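Local coordinates for protein cellulase (Clostridium cellulovorans, PDB 6UI3) that is the glycoside hydrolase family 5 domain of a longer, probably secreted protein, a broad-specificity endoglucanase that probably cleaves beta-1,4-glucans such as cellulose, at residues A[68-80]-A[124-136]. Numbering follows the deposited sequence.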
loop_
_atom_site.group_PDB
_atom_site.type_symbol
_atom_site.label_atom_id
_atom_site.label_comp_id
_atom_site.label_asym_id
_atom_site.label_seq_id
_atom_site.Cartn_x
_atom_site.Cartn_y
_atom_site.Cartn_z
ATOM N N ARG A 68 0.820 6.441 -10.251
ATOM C CA ARG A 68 1.017 6.007 -11.634
ATOM C C ARG A 68 2.016 6.968 -12.268
ATOM O O ARG A 68 1.834 8.181 -12.175
ATOM C CB ARG A 68 -0.315 6.066 -12.387
ATOM C CG ARG A 68 -0.231 5.637 -13.845
ATOM C CD ARG A 68 -1.531 5.884 -14.605
ATOM N NE ARG A 68 -2.722 5.336 -13.956
ATOM C CZ ARG A 68 -3.535 4.410 -14.457
ATOM N NH1 ARG A 68 -3.300 3.834 -15.621
ATOM N NH2 ARG A 68 -4.602 4.065 -13.763
ATOM N N TRP A 69 3.067 6.439 -12.902
ATOM C CA TRP A 69 4.135 7.276 -13.438
ATOM C C TRP A 69 4.146 7.407 -14.952
ATOM O O TRP A 69 4.720 8.377 -15.469
ATOM C CB TRP A 69 5.499 6.728 -13.000
ATOM C CG TRP A 69 5.683 6.669 -11.515
ATOM C CD1 TRP A 69 5.374 5.626 -10.689
ATOM C CD2 TRP A 69 6.220 7.705 -10.669
ATOM N NE1 TRP A 69 5.696 5.946 -9.383
ATOM C CE2 TRP A 69 6.210 7.215 -9.346
ATOM C CE3 TRP A 69 6.691 9.001 -10.903
ATOM C CZ2 TRP A 69 6.671 7.968 -8.267
ATOM C CZ3 TRP A 69 7.140 9.754 -9.826
ATOM C CH2 TRP A 69 7.131 9.233 -8.530
ATOM N N ASP A 70 3.545 6.463 -15.672
ATOM C CA ASP A 70 3.776 6.339 -17.109
ATOM C C ASP A 70 2.881 7.213 -17.979
ATOM O O ASP A 70 2.939 7.090 -19.205
ATOM C CB ASP A 70 3.802 4.873 -17.558
ATOM C CG ASP A 70 2.508 4.124 -17.342
ATOM O OD1 ASP A 70 1.591 4.646 -16.685
ATOM O OD2 ASP A 70 2.427 2.976 -17.841
ATOM N N GLU A 71 2.128 8.143 -17.401
ATOM C CA GLU A 71 1.543 9.239 -18.168
ATOM C C GLU A 71 2.398 10.490 -18.072
ATOM O O GLU A 71 2.045 11.518 -18.665
ATOM C CB GLU A 71 0.106 9.533 -17.717
ATOM C CG GLU A 71 -0.809 8.312 -17.833
ATOM C CD GLU A 71 -2.260 8.557 -17.443
ATOM O OE1 GLU A 71 -2.542 9.310 -16.517
ATOM O OE2 GLU A 71 -3.137 7.955 -18.085
ATOM N N ASN A 72 3.532 10.417 -17.368
ATOM C CA ASN A 72 4.406 11.561 -17.139
ATOM C C ASN A 72 5.842 11.302 -17.561
ATOM O O ASN A 72 6.785 11.901 -17.014
ATOM C CB ASN A 72 4.310 12.028 -15.696
ATOM C CG ASN A 72 3.068 12.798 -15.461
ATOM O OD1 ASN A 72 3.022 13.999 -15.717
ATOM N ND2 ASN A 72 2.018 12.118 -15.022
ATOM N N TYR A 73 6.037 10.465 -18.563
ATOM C CA TYR A 73 7.354 10.303 -19.170
ATOM C C TYR A 73 7.544 11.371 -20.242
ATOM O O TYR A 73 6.665 11.594 -21.078
ATOM C CB TYR A 73 7.487 8.924 -19.802
ATOM C CG TYR A 73 7.405 7.724 -18.859
ATOM C CD1 TYR A 73 7.771 7.796 -17.519
ATOM C CD2 TYR A 73 6.987 6.494 -19.348
ATOM C CE1 TYR A 73 7.716 6.665 -16.703
ATOM C CE2 TYR A 73 6.922 5.380 -18.538
ATOM C CZ TYR A 73 7.292 5.469 -17.217
ATOM O OH TYR A 73 7.252 4.381 -16.370
ATOM N N ILE A 74 8.719 11.999 -20.248
ATOM C CA ILE A 74 8.985 13.124 -21.149
ATOM C C ILE A 74 9.777 12.732 -22.385
ATOM O O ILE A 74 10.053 13.592 -23.231
ATOM C CB ILE A 74 9.673 14.280 -20.395
ATOM C CG1 ILE A 74 11.097 13.900 -19.974
ATOM C CG2 ILE A 74 8.814 14.687 -19.230
ATOM C CD1 ILE A 74 11.828 15.007 -19.245
ATOM N N ASP A 75 10.187 11.479 -22.497
ATOM C CA ASP A 75 10.960 10.991 -23.625
ATOM C C ASP A 75 10.575 9.535 -23.820
ATOM O O ASP A 75 9.579 9.062 -23.258
ATOM C CB ASP A 75 12.458 11.248 -23.383
ATOM C CG ASP A 75 13.000 10.512 -22.162
ATOM O OD1 ASP A 75 12.333 9.579 -21.652
ATOM O OD2 ASP A 75 14.109 10.884 -21.699
ATOM N N ALA A 76 11.370 8.812 -24.588
ATOM C CA ALA A 76 11.072 7.423 -24.891
ATOM C C ALA A 76 11.791 6.450 -23.970
ATOM O O ALA A 76 11.723 5.234 -24.199
ATOM C CB ALA A 76 11.425 7.128 -26.349
ATOM N N ASN A 77 12.484 6.929 -22.940
ATOM C CA ASN A 77 13.219 6.040 -22.050
ATOM C C ASN A 77 12.813 6.215 -20.592
ATOM O O ASN A 77 13.632 6.100 -19.681
ATOM C CB ASN A 77 14.732 6.166 -22.205
ATOM C CG ASN A 77 15.464 4.924 -21.728
ATOM O OD1 ASN A 77 15.034 3.802 -22.003
ATOM N ND2 ASN A 77 16.551 5.114 -20.997
ATOM N N TYR A 78 11.532 6.482 -20.360
ATOM C CA TYR A 78 10.933 6.467 -19.036
ATOM C C TYR A 78 11.432 7.595 -18.138
ATOM O O TYR A 78 11.352 7.480 -16.918
ATOM C CB TYR A 78 11.098 5.115 -18.331
ATOM C CG TYR A 78 10.906 3.907 -19.220
ATOM C CD1 TYR A 78 9.700 3.656 -19.867
ATOM C CD2 TYR A 78 11.918 2.988 -19.362
ATOM C CE1 TYR A 78 9.529 2.517 -20.652
ATOM C CE2 TYR A 78 11.760 1.855 -20.155
ATOM C CZ TYR A 78 10.565 1.631 -20.787
ATOM O OH TYR A 78 10.408 0.493 -21.557
ATOM N N THR A 79 11.918 8.699 -18.701
ATOM C CA THR A 79 12.327 9.830 -17.870
ATOM C C THR A 79 11.090 10.522 -17.316
ATOM O O THR A 79 10.223 10.952 -18.076
ATOM C CB THR A 79 13.158 10.817 -18.680
ATOM O OG1 THR A 79 14.318 10.171 -19.201
ATOM C CG2 THR A 79 13.589 12.007 -17.810
ATOM N N ILE A 80 11.019 10.663 -16.001
ATOM C CA ILE A 80 9.861 11.249 -15.342
ATOM C C ILE A 80 9.955 12.771 -15.372
ATOM O O ILE A 80 10.994 13.354 -15.052
ATOM C CB ILE A 80 9.760 10.717 -13.902
ATOM C CG1 ILE A 80 9.533 9.194 -13.914
ATOM C CG2 ILE A 80 8.671 11.446 -13.128
ATOM C CD1 ILE A 80 9.893 8.489 -12.611
ATOM N N ILE A 124 11.470 -5.439 -16.058
ATOM C CA ILE A 124 12.578 -5.231 -15.138
ATOM C C ILE A 124 13.375 -3.999 -15.554
ATOM O O ILE A 124 13.826 -3.215 -14.710
ATOM C CB ILE A 124 13.424 -6.511 -14.985
ATOM C CG1 ILE A 124 12.588 -7.609 -14.300
ATOM C CG2 ILE A 124 14.700 -6.219 -14.197
ATOM C CD1 ILE A 124 13.244 -8.944 -14.138
ATOM N N ASN A 125 13.539 -3.790 -16.861
ATOM C CA ASN A 125 14.242 -2.600 -17.337
ATOM C C ASN A 125 13.479 -1.320 -16.990
ATOM O O ASN A 125 14.056 -0.368 -16.446
ATOM C CB ASN A 125 14.486 -2.719 -18.840
ATOM C CG ASN A 125 15.270 -1.555 -19.395
ATOM O OD1 ASN A 125 16.401 -1.288 -18.990
ATOM N ND2 ASN A 125 14.665 -0.845 -20.317
ATOM N N GLU A 126 12.169 -1.287 -17.263
ATOM C CA GLU A 126 11.395 -0.098 -16.921
ATOM C C GLU A 126 11.370 0.129 -15.414
ATOM O O GLU A 126 11.574 1.257 -14.946
ATOM C CB GLU A 126 9.976 -0.187 -17.494
ATOM C CG GLU A 126 9.134 1.053 -17.194
ATOM C CD GLU A 126 7.741 1.029 -17.804
ATOM O OE1 GLU A 126 7.420 0.086 -18.556
ATOM O OE2 GLU A 126 6.958 1.968 -17.518
ATOM N N GLY A 127 11.142 -0.918 -14.633
ATOM C CA GLY A 127 11.139 -0.746 -13.187
ATOM C C GLY A 127 12.475 -0.265 -12.652
ATOM O O GLY A 127 12.530 0.543 -11.716
ATOM N N THR A 128 13.572 -0.757 -13.233
ATOM C CA THR A 128 14.901 -0.317 -12.815
ATOM C C THR A 128 15.092 1.166 -13.110
ATOM O O THR A 128 15.571 1.926 -12.258
ATOM C CB THR A 128 15.979 -1.139 -13.522
ATOM O OG1 THR A 128 15.943 -2.496 -13.045
ATOM C CG2 THR A 128 17.373 -0.588 -13.275
ATOM N N ILE A 129 14.730 1.600 -14.316
ATOM C CA ILE A 129 14.937 2.996 -14.700
ATOM C C ILE A 129 14.055 3.926 -13.867
ATOM O O ILE A 129 14.498 4.994 -13.419
ATOM C CB ILE A 129 14.710 3.150 -16.215
ATOM C CG1 ILE A 129 15.818 2.416 -16.973
ATOM C CG2 ILE A 129 14.640 4.625 -16.606
ATOM C CD1 ILE A 129 15.531 2.219 -18.439
ATOM N N VAL A 130 12.808 3.529 -13.620
ATOM C CA VAL A 130 11.886 4.336 -12.820
ATOM C C VAL A 130 12.335 4.384 -11.363
ATOM O O VAL A 130 12.430 5.467 -10.771
ATOM C CB VAL A 130 10.442 3.818 -12.985
ATOM C CG1 VAL A 130 9.518 4.454 -11.956
ATOM C CG2 VAL A 130 9.940 4.071 -14.405
ATOM N N TRP A 131 12.630 3.223 -10.767
ATOM C CA TRP A 131 13.061 3.215 -9.374
ATOM C C TRP A 131 14.390 3.927 -9.170
ATOM O O TRP A 131 14.594 4.536 -8.115
ATOM C CB TRP A 131 13.089 1.796 -8.778
ATOM C CG TRP A 131 11.753 1.468 -8.193
ATOM C CD1 TRP A 131 10.856 0.521 -8.619
ATOM C CD2 TRP A 131 11.138 2.146 -7.097
ATOM N NE1 TRP A 131 9.721 0.563 -7.828
ATOM C CE2 TRP A 131 9.863 1.568 -6.905
ATOM C CE3 TRP A 131 11.541 3.194 -6.259
ATOM C CZ2 TRP A 131 8.983 2.017 -5.909
ATOM C CZ3 TRP A 131 10.664 3.646 -5.277
ATOM C CH2 TRP A 131 9.399 3.055 -5.112
ATOM N N THR A 132 15.305 3.874 -10.141
ATOM C CA THR A 132 16.547 4.631 -9.997
ATOM C C THR A 132 16.243 6.115 -9.863
ATOM O O THR A 132 16.833 6.806 -9.028
ATOM C CB THR A 132 17.474 4.365 -11.186
ATOM O OG1 THR A 132 17.854 2.978 -11.199
ATOM C CG2 THR A 132 18.749 5.178 -11.091
ATOM N N GLN A 133 15.296 6.618 -10.665
ATOM C CA GLN A 133 14.914 8.028 -10.574
ATOM C C GLN A 133 14.223 8.367 -9.256
ATOM O O GLN A 133 14.527 9.392 -8.638
ATOM C CB GLN A 133 13.993 8.392 -11.735
ATOM C CG GLN A 133 14.678 8.413 -13.079
ATOM C CD GLN A 133 13.677 8.615 -14.187
ATOM O OE1 GLN A 133 13.307 9.747 -14.481
ATOM N NE2 GLN A 133 13.209 7.530 -14.775
ATOM N N ILE A 134 13.246 7.563 -8.841
ATOM C CA ILE A 134 12.548 7.844 -7.585
ATOM C C ILE A 134 13.537 7.804 -6.428
ATOM O O ILE A 134 13.592 8.711 -5.589
ATOM C CB ILE A 134 11.380 6.862 -7.349
ATOM C CG1 ILE A 134 10.359 6.917 -8.484
ATOM C CG2 ILE A 134 10.700 7.155 -5.995
ATOM C CD1 ILE A 134 9.365 5.784 -8.460
ATOM N N ALA A 135 14.317 6.729 -6.363
ATOM C CA ALA A 135 15.289 6.568 -5.289
ATOM C C ALA A 135 16.283 7.723 -5.277
ATOM O O ALA A 135 16.574 8.296 -4.220
ATOM C CB ALA A 135 15.980 5.212 -5.429
ATOM N N ASN A 136 16.826 8.081 -6.443
ATOM C CA ASN A 136 17.797 9.169 -6.465
ATOM C C ASN A 136 17.167 10.467 -5.974
ATOM O O ASN A 136 17.799 11.233 -5.237
ATOM C CB ASN A 136 18.372 9.403 -7.865
ATOM C CG ASN A 136 19.492 8.466 -8.216
ATOM O OD1 ASN A 136 19.747 8.225 -9.391
ATOM N ND2 ASN A 136 20.204 7.986 -7.219
HETATM O O HOH W 1 4.400 0.982 -17.555
HETATM O O HOH W 2 15.768 1.240 -22.027
HETATM O O HOH W 3 11.871 -1.689 -20.967
#
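Tyr78 of the irregular loop 68-80 comes closest to Val130 of the helical segment 124-136, their CA atoms 6.6 Å apart, and around this point one side-chain amide bridges the backbone of Tyr78 and Ile80, using both its donor and its acceptor. Gln133 gives its NE2 to Tyr78 O (2.8 Å) and takes Ile80 N on its OE1 (2.9 Å). Both bonds are nearly straight, but Ile80 N lies on an in-plane lone pair of Gln133 OE1, whereas Gln133 NE2 stands above the carbonyl plane of Tyr78 (37° out). NE2 also donates to Ile129 O one turn back, which fixes the rotation of the amide. Two turns back along the helix from Gln133, Glu126 lies under the Tyr78 ring: Glu126 CG sits over the ring centre, a CH-pi contact 3.7 Å from the centroid, and the carboxylate is stacked parallel to the ring (1°). Because Glu126 CG stands anti to the backbone N (chi1 -179°) and the chain stays extended, Glu126 OE2 reaches past that ring to accept Tyr73 OH on its anti lone pair (2.7 Å). A water donates to both Glu126 OE2 and Asp70 OD2, bridging two probably like-charged carboxylates; Asp70 OD2 also accepts from Lys110 N. Deeper in, Ile134 CD1 lies above the indole face toward its rim, 3.5 Å from Trp69 CZ2, while Ile134 CG1 makes the CH-pi contact with the six-membered ring. In this TIM barrel the contact ties the loop between strand 62-65 and helix 82-96 to helix 120-137; Trp69 also packs on helix 82-96 and bonds through NE1 to Asn105 O, at the end of strand 101-105.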